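Local coordinates for protein chitinase A (Pteris ryukyuensis, PDB 4RL3) that probably hydrolyses O-glycosidic bonds of chitin, as the glycoside hydrolase family 18 catalytic domain of a fern class III chitinase, at residues 34-39 and 82-87; 88-93 and 123-128; 232-237 and 267-272; 245-250 and 261-266. All blocks are in the same frame, centred on the assembly; numbering follows the deposited sequence.

Contact 1: residues 34-39 and 82-87; sequences FAIDYT and DTISGS
Y38 and I84 are the residues at which the two backbones come nearest, with CA atoms 7.4 Å apart, where the chain leaving strand 27-36 passes the small hairpin of strands 83-84 and 87-88. The type I' turn from I84 to S87 closes that hairpin, its two ends joined by hydrogen bonds in both directions between I84 and S87. I84 carries the contact. Its CG1 lies anti to the backbone N (chi1 170°), which leaves the CG2 methyl between N and the carbonyl carbon and over one face of the Y38 ring, 3.9 Å from Y38 CD2. The two side chains meet at a slant. The other branch of I84 passes the base of the tyrosine and meets the backbone beyond it, with I84 CG1 3.6 Å from T39 O. I36 reaches the same isoleucine more loosely: its CD1 stands 4.3 Å from I84 CD1 and 4.1 Å from T83 O. Between I36 and Y38 the chain bends in an inverse gamma turn centred on D37. The polar parts of the tyrosine find partners beyond the contact, its hydroxyl at Q90 O and its carbonyl at Y52 OH and N50 ND2. The site lies where strands of the barrel sheet give way to loops, the end at which family 18 enzymes form their substrate cleft. The chemistry is almost wholly apolar and directionless: packing holds the I84 methyl over the Y38 ring, while the bond of Y38 OH to Q90 O fixes the far end of the ring and those to Y38 O hold its backbone.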
# COMPACT_ATOMS: atom_id res chain seq x y z
N PHE A 34 5.84 -7.37 -3.32
CA PHE A 34 5.70 -6.25 -4.26
C PHE A 34 5.80 -6.76 -5.70
O PHE A 34 6.45 -7.79 -5.96
CB PHE A 34 6.86 -5.27 -4.06
CG PHE A 34 6.84 -4.55 -2.75
CD1 PHE A 34 6.01 -3.46 -2.57
CD2 PHE A 34 7.64 -4.96 -1.68
CE1 PHE A 34 5.97 -2.79 -1.37
CE2 PHE A 34 7.62 -4.28 -0.48
CZ PHE A 34 6.78 -3.20 -0.32
N ALA A 35 5.20 -6.02 -6.63
CA ALA A 35 5.54 -6.16 -8.05
C ALA A 35 6.60 -5.10 -8.32
O ALA A 35 6.48 -3.97 -7.87
CB ALA A 35 4.32 -5.96 -8.94
N ILE A 36 7.66 -5.48 -9.03
CA ILE A 36 8.75 -4.56 -9.31
C ILE A 36 9.15 -4.74 -10.77
O ILE A 36 9.29 -5.88 -11.25
CB ILE A 36 9.98 -4.83 -8.41
CG1 ILE A 36 9.55 -5.05 -6.95
CG2 ILE A 36 10.97 -3.68 -8.51
CD1 ILE A 36 10.65 -5.50 -6.03
N ASP A 37 9.38 -3.62 -11.44
CA ASP A 37 9.83 -3.61 -12.83
C ASP A 37 11.35 -3.71 -12.90
O ASP A 37 12.03 -2.84 -13.46
CB ASP A 37 9.28 -2.38 -13.58
CG ASP A 37 9.64 -1.04 -12.92
OD1 ASP A 37 9.65 -0.95 -11.67
OD2 ASP A 37 9.90 -0.07 -13.65
N TYR A 38 11.85 -4.79 -12.31
CA TYR A 38 13.27 -5.11 -12.27
C TYR A 38 13.44 -6.61 -12.42
O TYR A 38 12.55 -7.39 -12.07
CB TYR A 38 13.87 -4.71 -10.93
CG TYR A 38 14.41 -3.29 -10.86
CD1 TYR A 38 13.57 -2.19 -10.75
CD2 TYR A 38 15.78 -3.06 -10.88
CE1 TYR A 38 14.08 -0.90 -10.66
CE2 TYR A 38 16.29 -1.77 -10.81
CZ TYR A 38 15.44 -0.69 -10.70
OH TYR A 38 15.96 0.60 -10.62
N THR A 39 14.61 -7.01 -12.90
CA THR A 39 14.98 -8.42 -12.92
C THR A 39 15.56 -8.80 -11.56
O THR A 39 15.93 -7.93 -10.77
CB THR A 39 16.04 -8.72 -13.98
OG1 THR A 39 17.28 -8.10 -13.60
CG2 THR A 39 15.60 -8.23 -15.35
N ASP A 82 11.34 -0.97 -1.24
CA ASP A 82 12.66 -0.41 -0.94
C ASP A 82 13.74 -1.01 -1.84
O ASP A 82 14.43 -0.28 -2.56
CB ASP A 82 12.96 -0.66 0.55
CG ASP A 82 14.25 -0.01 1.03
OD1 ASP A 82 14.90 0.76 0.28
OD2 ASP A 82 14.62 -0.29 2.19
N THR A 83 13.87 -2.34 -1.82
CA THR A 83 15.00 -3.01 -2.46
C THR A 83 14.60 -4.15 -3.37
O THR A 83 13.51 -4.71 -3.26
CB THR A 83 15.99 -3.57 -1.41
OG1 THR A 83 15.30 -4.46 -0.53
CG2 THR A 83 16.61 -2.45 -0.63
N ILE A 84 15.53 -4.49 -4.27
CA ILE A 84 15.41 -5.62 -5.17
C ILE A 84 16.75 -6.34 -5.07
O ILE A 84 17.78 -5.77 -5.42
CB ILE A 84 15.07 -5.20 -6.63
CG1 ILE A 84 15.19 -6.37 -7.61
CG2 ILE A 84 15.95 -4.05 -7.11
CD1 ILE A 84 14.23 -7.50 -7.34
N SER A 85 16.74 -7.57 -4.56
CA SER A 85 17.97 -8.32 -4.31
C SER A 85 19.02 -7.44 -3.62
O SER A 85 20.19 -7.44 -3.98
CB SER A 85 18.52 -8.90 -5.62
OG SER A 85 17.56 -9.76 -6.22
N GLY A 86 18.57 -6.67 -2.63
CA GLY A 86 19.45 -5.80 -1.85
C GLY A 86 19.77 -4.41 -2.40
O GLY A 86 20.32 -3.57 -1.68
N SER A 87 19.47 -4.17 -3.68
CA SER A 87 19.74 -2.90 -4.34
C SER A 87 18.50 -2.01 -4.26
O SER A 87 17.39 -2.54 -4.28
CB SER A 87 20.09 -3.11 -5.81
OG SER A 87 21.37 -3.71 -5.97

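Contact 2: residues 88-93 and 123-128; sequences PVQFTA and YEHFDQ
Q90 bends at chi2 (-69°), bringing its CD round so that the amide meets D127, and F91 holds its CG anti to the backbone N (chi1 -172°) on the way to Y123. The Q90 amide grips D127 twice. D127 N gives a bond of 3.0 Å to Q90 OE1, and Q90 NE2 gives one of 2.9 Å to the anti lone pair of D127 OD2, which lies close to the amide plane. The Q128 side chain crosses that of Q90 at about a right angle, amide planes nearly parallel, its amide against Q90 CB and CG. Deeper in, the F91 edge points at the face of Y123 in a T-shaped stack, planes at 82°, with F91 CD2 over the ring centre and 3.6 Å from Y123 CZ. H125 is sandwiched: P88 CB makes a CH-pi contact 3.9 Å from the imidazole centroid, while E124 CG lies toward the rim of the opposite face. D82 OD1 takes up H125 NE2, and D37 OD1 the hydroxyl of Y123. The backbones are tied by F91 N to H125 O at 3.0 Å, and a water accepts from E124 N and donates to V89 O. E124 closes the DxxDxDxE signature of family 18. The buried F91-Y123 stack and the outer Q90-D127 pair imply that the loop following this signature is held by directional bonds as well as by packing.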
# COMPACT_ATOMS: atom_id res chain seq x y z
N PRO A 88 18.67 -0.68 -4.18
CA PRO A 88 17.51 0.20 -4.15
C PRO A 88 16.68 0.13 -5.44
O PRO A 88 17.22 0.13 -6.54
CB PRO A 88 18.12 1.60 -3.95
CG PRO A 88 19.47 1.33 -3.36
CD PRO A 88 19.93 0.08 -4.02
N VAL A 89 15.36 0.06 -5.27
CA VAL A 89 14.45 0.10 -6.40
C VAL A 89 14.35 1.54 -6.86
O VAL A 89 13.46 2.29 -6.44
CB VAL A 89 13.07 -0.49 -6.04
CG1 VAL A 89 12.12 -0.38 -7.23
CG2 VAL A 89 13.20 -1.93 -5.60
N GLN A 90 15.25 1.93 -7.76
CA GLN A 90 15.25 3.26 -8.35
C GLN A 90 14.18 3.33 -9.42
O GLN A 90 14.20 2.52 -10.36
CB GLN A 90 16.61 3.57 -8.99
CG GLN A 90 17.73 3.75 -8.00
CD GLN A 90 17.59 5.01 -7.18
OE1 GLN A 90 16.75 5.87 -7.46
NE2 GLN A 90 18.42 5.14 -6.15
N PHE A 91 13.24 4.26 -9.30
CA PHE A 91 12.30 4.43 -10.39
C PHE A 91 13.06 4.89 -11.63
O PHE A 91 13.82 5.85 -11.57
CB PHE A 91 11.20 5.44 -10.07
CG PHE A 91 10.12 5.46 -11.12
CD1 PHE A 91 10.27 6.21 -12.28
CD2 PHE A 91 8.98 4.69 -10.97
CE1 PHE A 91 9.30 6.20 -13.26
CE2 PHE A 91 8.00 4.69 -11.94
CZ PHE A 91 8.17 5.43 -13.09
N THR A 92 12.85 4.21 -12.74
CA THR A 92 13.56 4.59 -13.96
C THR A 92 12.80 4.17 -15.23
O THR A 92 12.17 3.10 -15.29
CB THR A 92 15.01 4.06 -13.93
OG1 THR A 92 15.73 4.54 -15.08
CG2 THR A 92 15.05 2.57 -13.87
N ALA A 93 12.83 5.06 -16.22
CA ALA A 93 12.08 4.87 -17.45
C ALA A 93 12.96 5.21 -18.63
O ALA A 93 13.66 6.23 -18.61
CB ALA A 93 10.86 5.79 -17.46
N TYR A 123 6.95 3.39 -4.65
CA TYR A 123 8.33 3.74 -4.95
C TYR A 123 8.85 4.75 -3.94
O TYR A 123 8.10 5.61 -3.47
CB TYR A 123 8.45 4.34 -6.34
CG TYR A 123 8.27 3.33 -7.45
CD1 TYR A 123 9.34 2.55 -7.87
CD2 TYR A 123 7.05 3.20 -8.11
CE1 TYR A 123 9.19 1.65 -8.92
CE2 TYR A 123 6.88 2.29 -9.14
CZ TYR A 123 7.95 1.52 -9.54
OH TYR A 123 7.76 0.64 -10.59
N GLU A 124 10.14 4.65 -3.62
CA GLU A 124 10.74 5.62 -2.69
C GLU A 124 12.10 6.17 -3.10
O GLU A 124 12.63 7.04 -2.42
CB GLU A 124 10.83 5.02 -1.30
CG GLU A 124 11.90 3.96 -1.15
CD GLU A 124 12.13 3.56 0.29
OE1 GLU A 124 11.70 2.45 0.65
OE2 GLU A 124 12.71 4.36 1.07
N HIS A 125 12.67 5.65 -4.18
CA HIS A 125 14.00 6.08 -4.64
C HIS A 125 13.86 6.75 -5.98
O HIS A 125 13.40 6.14 -6.95
CB HIS A 125 14.95 4.90 -4.73
CG HIS A 125 15.07 4.13 -3.46
ND1 HIS A 125 15.74 4.62 -2.37
CD2 HIS A 125 14.58 2.92 -3.10
CE1 HIS A 125 15.67 3.74 -1.38
NE2 HIS A 125 14.97 2.70 -1.80
N PHE A 126 14.29 8.00 -6.04
CA PHE A 126 14.09 8.85 -7.20
C PHE A 126 15.37 9.53 -7.66
O PHE A 126 15.34 10.60 -8.26
CB PHE A 126 13.03 9.91 -6.87
CG PHE A 126 11.72 9.31 -6.47
CD1 PHE A 126 10.94 8.69 -7.41
CD2 PHE A 126 11.30 9.32 -5.15
CE1 PHE A 126 9.74 8.12 -7.07
CE2 PHE A 126 10.10 8.73 -4.79
CZ PHE A 126 9.31 8.14 -5.76
N ASP A 127 16.50 8.86 -7.44
CA ASP A 127 17.79 9.45 -7.76
C ASP A 127 18.12 9.40 -9.26
O ASP A 127 19.09 10.03 -9.69
CB ASP A 127 18.88 8.75 -6.94
CG ASP A 127 18.57 8.77 -5.45
OD1 ASP A 127 18.37 9.87 -4.91
OD2 ASP A 127 18.51 7.69 -4.82
N GLN A 128 17.33 8.65 -10.04
CA GLN A 128 17.59 8.44 -11.47
C GLN A 128 16.44 8.94 -12.36
O GLN A 128 16.37 8.60 -13.54
CB GLN A 128 17.84 6.95 -11.74
CG GLN A 128 19.03 6.37 -10.98
CD GLN A 128 19.28 4.90 -11.26
OE1 GLN A 128 20.18 4.31 -10.67
NE2 GLN A 128 18.48 4.28 -12.13
O HOH W 1 11.40 2.41 -4.74
O HOH W 2 15.17 6.98 -9.58
O HOH W 3 14.75 7.32 -15.57

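Contact 3: residues 232-237 and 267-272; sequences ACQQLK and QTLLTS
L269 fills the space between the two helix segments, which run almost side by side with axes 10.5 Å apart and inclined by 17°. Its CG stands anti to the backbone N (chi1 180°), and from there the two methyls reach different turns of the partner. L269 CD1 touches C233 CB at 3.8 Å and lies equally near Q234 N, so the methyl rests on the helix backbone itself; L269 CD2 meets the aliphatic part of K237, 3.8 Å from its CD. This is the close-packed part. Outward the contact turns polar and takes in water. K237 runs past L269 in the opposite direction, its CD 3.3 Å from L269 O, and only at the last torsion does the chain bend (chi4 61°) to place NZ. The ammonium gives a bond of 3.1 Å to O of S272, one oxygen of the C-terminal carboxylate, and another of 2.9 Å to a water. That water donates to L270 O and to the same S272 O, so the chain end is held by one amine and one solvent molecule; the opposite charges probably reinforce the link. The Q234 amide approaches loosely, OE1 4.0 Å from L269 CG, and bonds through NE2 to S238 OG. Below this pair, C233 and L270 both rest on I245 of strand 244-248, L270 also touches F4 of strand 3-8, and A232 and L236 pack on helix 193-206.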
# COMPACT_ATOMS: atom_id res chain seq x y z
N ALA A 232 -4.94 6.90 19.37
CA ALA A 232 -5.09 8.08 18.50
C ALA A 232 -6.20 7.88 17.48
O ALA A 232 -6.96 8.80 17.19
CB ALA A 232 -3.78 8.38 17.79
N CYS A 233 -6.29 6.68 16.92
CA CYS A 233 -7.31 6.37 15.93
C CYS A 233 -8.72 6.48 16.51
O CYS A 233 -9.65 6.85 15.81
CB CYS A 233 -7.08 4.99 15.34
SG CYS A 233 -5.74 4.94 14.13
N GLN A 234 -8.88 6.14 17.79
CA GLN A 234 -10.18 6.29 18.45
C GLN A 234 -10.61 7.77 18.49
O GLN A 234 -11.79 8.09 18.29
CB GLN A 234 -10.17 5.65 19.85
CG GLN A 234 -11.50 5.72 20.60
CD GLN A 234 -12.68 5.19 19.80
OE1 GLN A 234 -12.73 4.01 19.45
NE2 GLN A 234 -13.65 6.06 19.51
N GLN A 235 -9.65 8.67 18.69
CA GLN A 235 -9.94 10.11 18.68
C GLN A 235 -10.36 10.58 17.30
O GLN A 235 -11.34 11.29 17.15
CB GLN A 235 -8.72 10.91 19.12
CG GLN A 235 -8.31 10.68 20.57
CD GLN A 235 -7.08 11.49 20.93
OE1 GLN A 235 -6.91 12.62 20.47
NE2 GLN A 235 -6.21 10.90 21.75
N LEU A 236 -9.62 10.16 16.27
CA LEU A 236 -9.98 10.51 14.91
C LEU A 236 -11.36 9.96 14.53
O LEU A 236 -12.13 10.62 13.82
CB LEU A 236 -8.92 10.01 13.93
CG LEU A 236 -7.54 10.67 14.08
CD1 LEU A 236 -6.49 9.89 13.32
CD2 LEU A 236 -7.59 12.12 13.61
N LYS A 237 -11.68 8.75 15.01
CA LYS A 237 -12.97 8.13 14.72
C LYS A 237 -14.10 8.89 15.39
O LYS A 237 -15.14 9.16 14.77
CB LYS A 237 -12.97 6.67 15.19
CG LYS A 237 -14.29 5.95 14.96
CD LYS A 237 -14.30 4.62 15.70
CE LYS A 237 -15.71 4.09 15.86
NZ LYS A 237 -16.32 3.84 14.53
N GLN A 267 -9.56 -3.47 13.22
CA GLN A 267 -10.83 -3.71 12.56
C GLN A 267 -12.00 -3.56 13.52
O GLN A 267 -13.06 -3.06 13.13
CB GLN A 267 -10.84 -5.09 11.90
CG GLN A 267 -9.83 -5.19 10.77
CD GLN A 267 -9.70 -6.59 10.24
OE1 GLN A 267 -10.55 -7.04 9.47
NE2 GLN A 267 -8.64 -7.29 10.64
N THR A 268 -11.82 -4.00 14.76
CA THR A 268 -12.85 -3.82 15.78
C THR A 268 -13.09 -2.33 16.01
O THR A 268 -14.25 -1.90 16.10
CB THR A 268 -12.46 -4.58 17.06
OG1 THR A 268 -12.62 -5.97 16.80
CG2 THR A 268 -13.34 -4.19 18.26
N LEU A 269 -12.02 -1.54 16.05
CA LEU A 269 -12.17 -0.09 16.24
C LEU A 269 -12.99 0.51 15.10
O LEU A 269 -13.87 1.35 15.33
CB LEU A 269 -10.80 0.58 16.34
CG LEU A 269 -10.75 2.10 16.53
CD1 LEU A 269 -9.39 2.46 17.09
CD2 LEU A 269 -11.00 2.89 15.25
N LEU A 270 -12.70 0.09 13.87
CA LEU A 270 -13.38 0.66 12.71
C LEU A 270 -14.87 0.30 12.65
O LEU A 270 -15.66 1.06 12.10
CB LEU A 270 -12.68 0.24 11.41
CG LEU A 270 -11.30 0.86 11.22
CD1 LEU A 270 -10.59 0.15 10.08
CD2 LEU A 270 -11.36 2.36 10.98
N THR A 271 -15.24 -0.84 13.23
CA THR A 271 -16.62 -1.33 13.15
C THR A 271 -17.47 -1.05 14.39
O THR A 271 -18.68 -1.28 14.36
CB THR A 271 -16.66 -2.84 12.83
OG1 THR A 271 -15.91 -3.58 13.81
CG2 THR A 271 -16.08 -3.10 11.47
N SER A 272 -16.86 -0.53 15.45
CA SER A 272 -17.57 -0.39 16.73
C SER A 272 -18.34 0.92 16.83
O SER A 272 -18.24 1.80 15.96
CB SER A 272 -16.59 -0.49 17.89
OG SER A 272 -15.80 0.68 17.96
OXT SER A 272 -19.07 1.14 17.80
O HOH W 4 -18.14 1.95 13.38

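Contact 4: residues 245-250 and 261-266; sequences IFIFSA and QYEQQA. With EDO (1,2-ethanediol), chain C.
I245 and I247, whose CB atoms point toward the helix, pack on A266 and E263, and this apolar packing does most of the work. I247 CD1 lies against the helix backbone, 3.7 Å from E263 CA, and it also touches the side-chain methylene of that glutamate at CG. I245 CD1 meets A266 CB at 4.1 Å, the small alanine letting the isoleucine come up to the helix. The segment axes are 9.5 Å apart and run almost oppositely, at 172°. This is the beta-alpha unit of a TIM barrel: strand 244-248 pairs in parallel with strands 3-8 and 215-218 and so lies where the last strand meets the first, while helix 261-271 returns along its outside. Toward the C-terminal end of the strand the contact takes in a polar group. E263 is bent at chi2 (78°), which turns CD back over I247, and its OE1 packs 3.7 Å from I247 CG2. The polar partner of that buried carboxylate oxygen is S253 OG, a hydrogen bond, and E6 OE2 lies near, a closeness of like charges that may raise the proton affinity of the pair. Past the strand, a cis peptide leads into S249, the N-cap of helix 250-254, whose OG takes the backbone N of G252. A third kind of contact involves 1,2-ethanediol, probably from the crystallisation liquor. Its O2 shares a hydrogen bond of 2.6 Å with S249 OG, its C1 lies 3.4 Å from F248 CZ, and D251 OD1 and A10 N bind it as well.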
# COMPACT_ATOMS: atom_id res chain seq x y z
N ILE A 245 -7.65 2.37 8.32
CA ILE A 245 -6.35 2.06 8.90
C ILE A 245 -5.68 1.01 8.02
O ILE A 245 -6.34 0.10 7.53
CB ILE A 245 -6.50 1.47 10.33
CG1 ILE A 245 -7.16 2.47 11.27
CG2 ILE A 245 -5.15 1.04 10.88
CD1 ILE A 245 -7.56 1.89 12.60
N PHE A 246 -4.36 1.12 7.83
CA PHE A 246 -3.60 0.00 7.27
C PHE A 246 -2.40 -0.38 8.13
O PHE A 246 -1.90 0.43 8.91
CB PHE A 246 -3.18 0.24 5.81
CG PHE A 246 -2.02 1.19 5.64
CD1 PHE A 246 -2.23 2.56 5.58
CD2 PHE A 246 -0.72 0.71 5.52
CE1 PHE A 246 -1.16 3.43 5.41
CE2 PHE A 246 0.35 1.57 5.37
CZ PHE A 246 0.13 2.93 5.31
N ILE A 247 -1.96 -1.62 7.96
CA ILE A 247 -0.84 -2.18 8.70
C ILE A 247 0.22 -2.71 7.75
O ILE A 247 -0.09 -3.37 6.76
CB ILE A 247 -1.30 -3.32 9.64
CG1 ILE A 247 -2.17 -2.73 10.76
CG2 ILE A 247 -0.12 -4.12 10.20
CD1 ILE A 247 -2.85 -3.78 11.62
N PHE A 248 1.46 -2.35 8.04
CA PHE A 248 2.63 -2.97 7.43
C PHE A 248 3.28 -3.81 8.53
O PHE A 248 3.91 -3.25 9.43
CB PHE A 248 3.57 -1.87 6.92
CG PHE A 248 4.60 -2.36 5.97
CD1 PHE A 248 4.30 -2.48 4.62
CD2 PHE A 248 5.85 -2.74 6.41
CE1 PHE A 248 5.23 -2.95 3.73
CE2 PHE A 248 6.79 -3.21 5.52
CZ PHE A 248 6.48 -3.33 4.17
N SER A 249 3.13 -5.13 8.53
CA SER A 249 2.57 -5.96 7.46
C SER A 249 2.18 -7.31 8.07
O SER A 249 2.58 -7.62 9.19
CB SER A 249 3.64 -6.24 6.41
OG SER A 249 4.77 -6.88 6.99
N ALA A 250 1.47 -8.12 7.31
CA ALA A 250 1.15 -9.48 7.76
C ALA A 250 2.42 -10.29 8.06
O ALA A 250 2.45 -11.06 9.02
CB ALA A 250 0.30 -10.19 6.73
N GLN A 261 -2.85 -9.63 16.91
CA GLN A 261 -3.82 -9.00 17.78
C GLN A 261 -4.14 -7.57 17.38
O GLN A 261 -5.27 -7.11 17.55
CB GLN A 261 -3.40 -9.06 19.25
CG GLN A 261 -2.19 -8.22 19.64
CD GLN A 261 -1.67 -8.61 21.01
OE1 GLN A 261 -2.17 -8.14 22.04
NE2 GLN A 261 -0.68 -9.48 21.03
N TYR A 262 -3.18 -6.84 16.81
CA TYR A 262 -3.44 -5.45 16.43
C TYR A 262 -4.25 -5.32 15.13
O TYR A 262 -5.02 -4.38 14.98
CB TYR A 262 -2.14 -4.66 16.37
CG TYR A 262 -1.46 -4.59 17.71
CD1 TYR A 262 -2.10 -4.01 18.80
CD2 TYR A 262 -0.19 -5.11 17.90
CE1 TYR A 262 -1.49 -3.93 20.03
CE2 TYR A 262 0.43 -5.04 19.14
CZ TYR A 262 -0.23 -4.45 20.19
OH TYR A 262 0.40 -4.38 21.42
N GLU A 263 -4.11 -6.29 14.22
CA GLU A 263 -4.99 -6.37 13.05
C GLU A 263 -6.44 -6.45 13.51
O GLU A 263 -7.33 -5.78 12.98
CB GLU A 263 -4.68 -7.61 12.21
CG GLU A 263 -3.53 -7.50 11.22
CD GLU A 263 -2.14 -7.60 11.84
OE1 GLU A 263 -1.16 -7.56 11.07
OE2 GLU A 263 -2.00 -7.73 13.08
N GLN A 264 -6.68 -7.31 14.48
CA GLN A 264 -8.03 -7.49 15.01
C GLN A 264 -8.54 -6.23 15.69
O GLN A 264 -9.67 -5.78 15.44
CB GLN A 264 -8.05 -8.67 15.98
CG GLN A 264 -9.37 -8.88 16.71
CD GLN A 264 -9.46 -8.10 18.00
OE1 GLN A 264 -10.41 -7.33 18.23
NE2 GLN A 264 -8.48 -8.25 18.85
N GLN A 265 -7.71 -5.67 16.56
CA GLN A 265 -8.07 -4.45 17.25
C GLN A 265 -8.39 -3.31 16.29
O GLN A 265 -9.35 -2.59 16.51
CB GLN A 265 -6.98 -4.04 18.22
CG GLN A 265 -6.93 -4.94 19.43
CD GLN A 265 -5.82 -4.52 20.35
OE1 GLN A 265 -5.66 -3.33 20.63
NE2 GLN A 265 -5.03 -5.48 20.83
N ALA A 266 -7.60 -3.16 15.24
CA ALA A 266 -7.84 -2.11 14.26
C ALA A 266 -9.20 -2.25 13.59
O ALA A 266 -9.92 -1.26 13.42
CB ALA A 266 -6.74 -2.09 13.23
C1 EDO C . 5.73 -6.55 3.37
O1 EDO C . 5.07 -7.76 2.97
C2 EDO C . 7.03 -6.83 4.13
O2 EDO C . 6.78 -7.40 5.41

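Overall arrangement
The four contacts fall into two groups in one barrel. Contacts 1 and 2, with centres about 10 Å apart, touch directly: contact 1 joins the end of strand 27-36 to the hairpin 83-88, and contact 2 joins the loops after strands 87-88 and 118-123, with the side chains of T83 and H125 about 9 and 8 Å from a bound magnesium ion. Both close before contacts 3 and 4 open. These, about 12 Å apart between centres, share helix 261-271, contact 4 nested within the loop that contact 3 closes. Centres of contacts 1 and 3 are about 34 Å apart. The barrel sheet holds both strand 27-36 and strand 244-248, on which the outer helices pack.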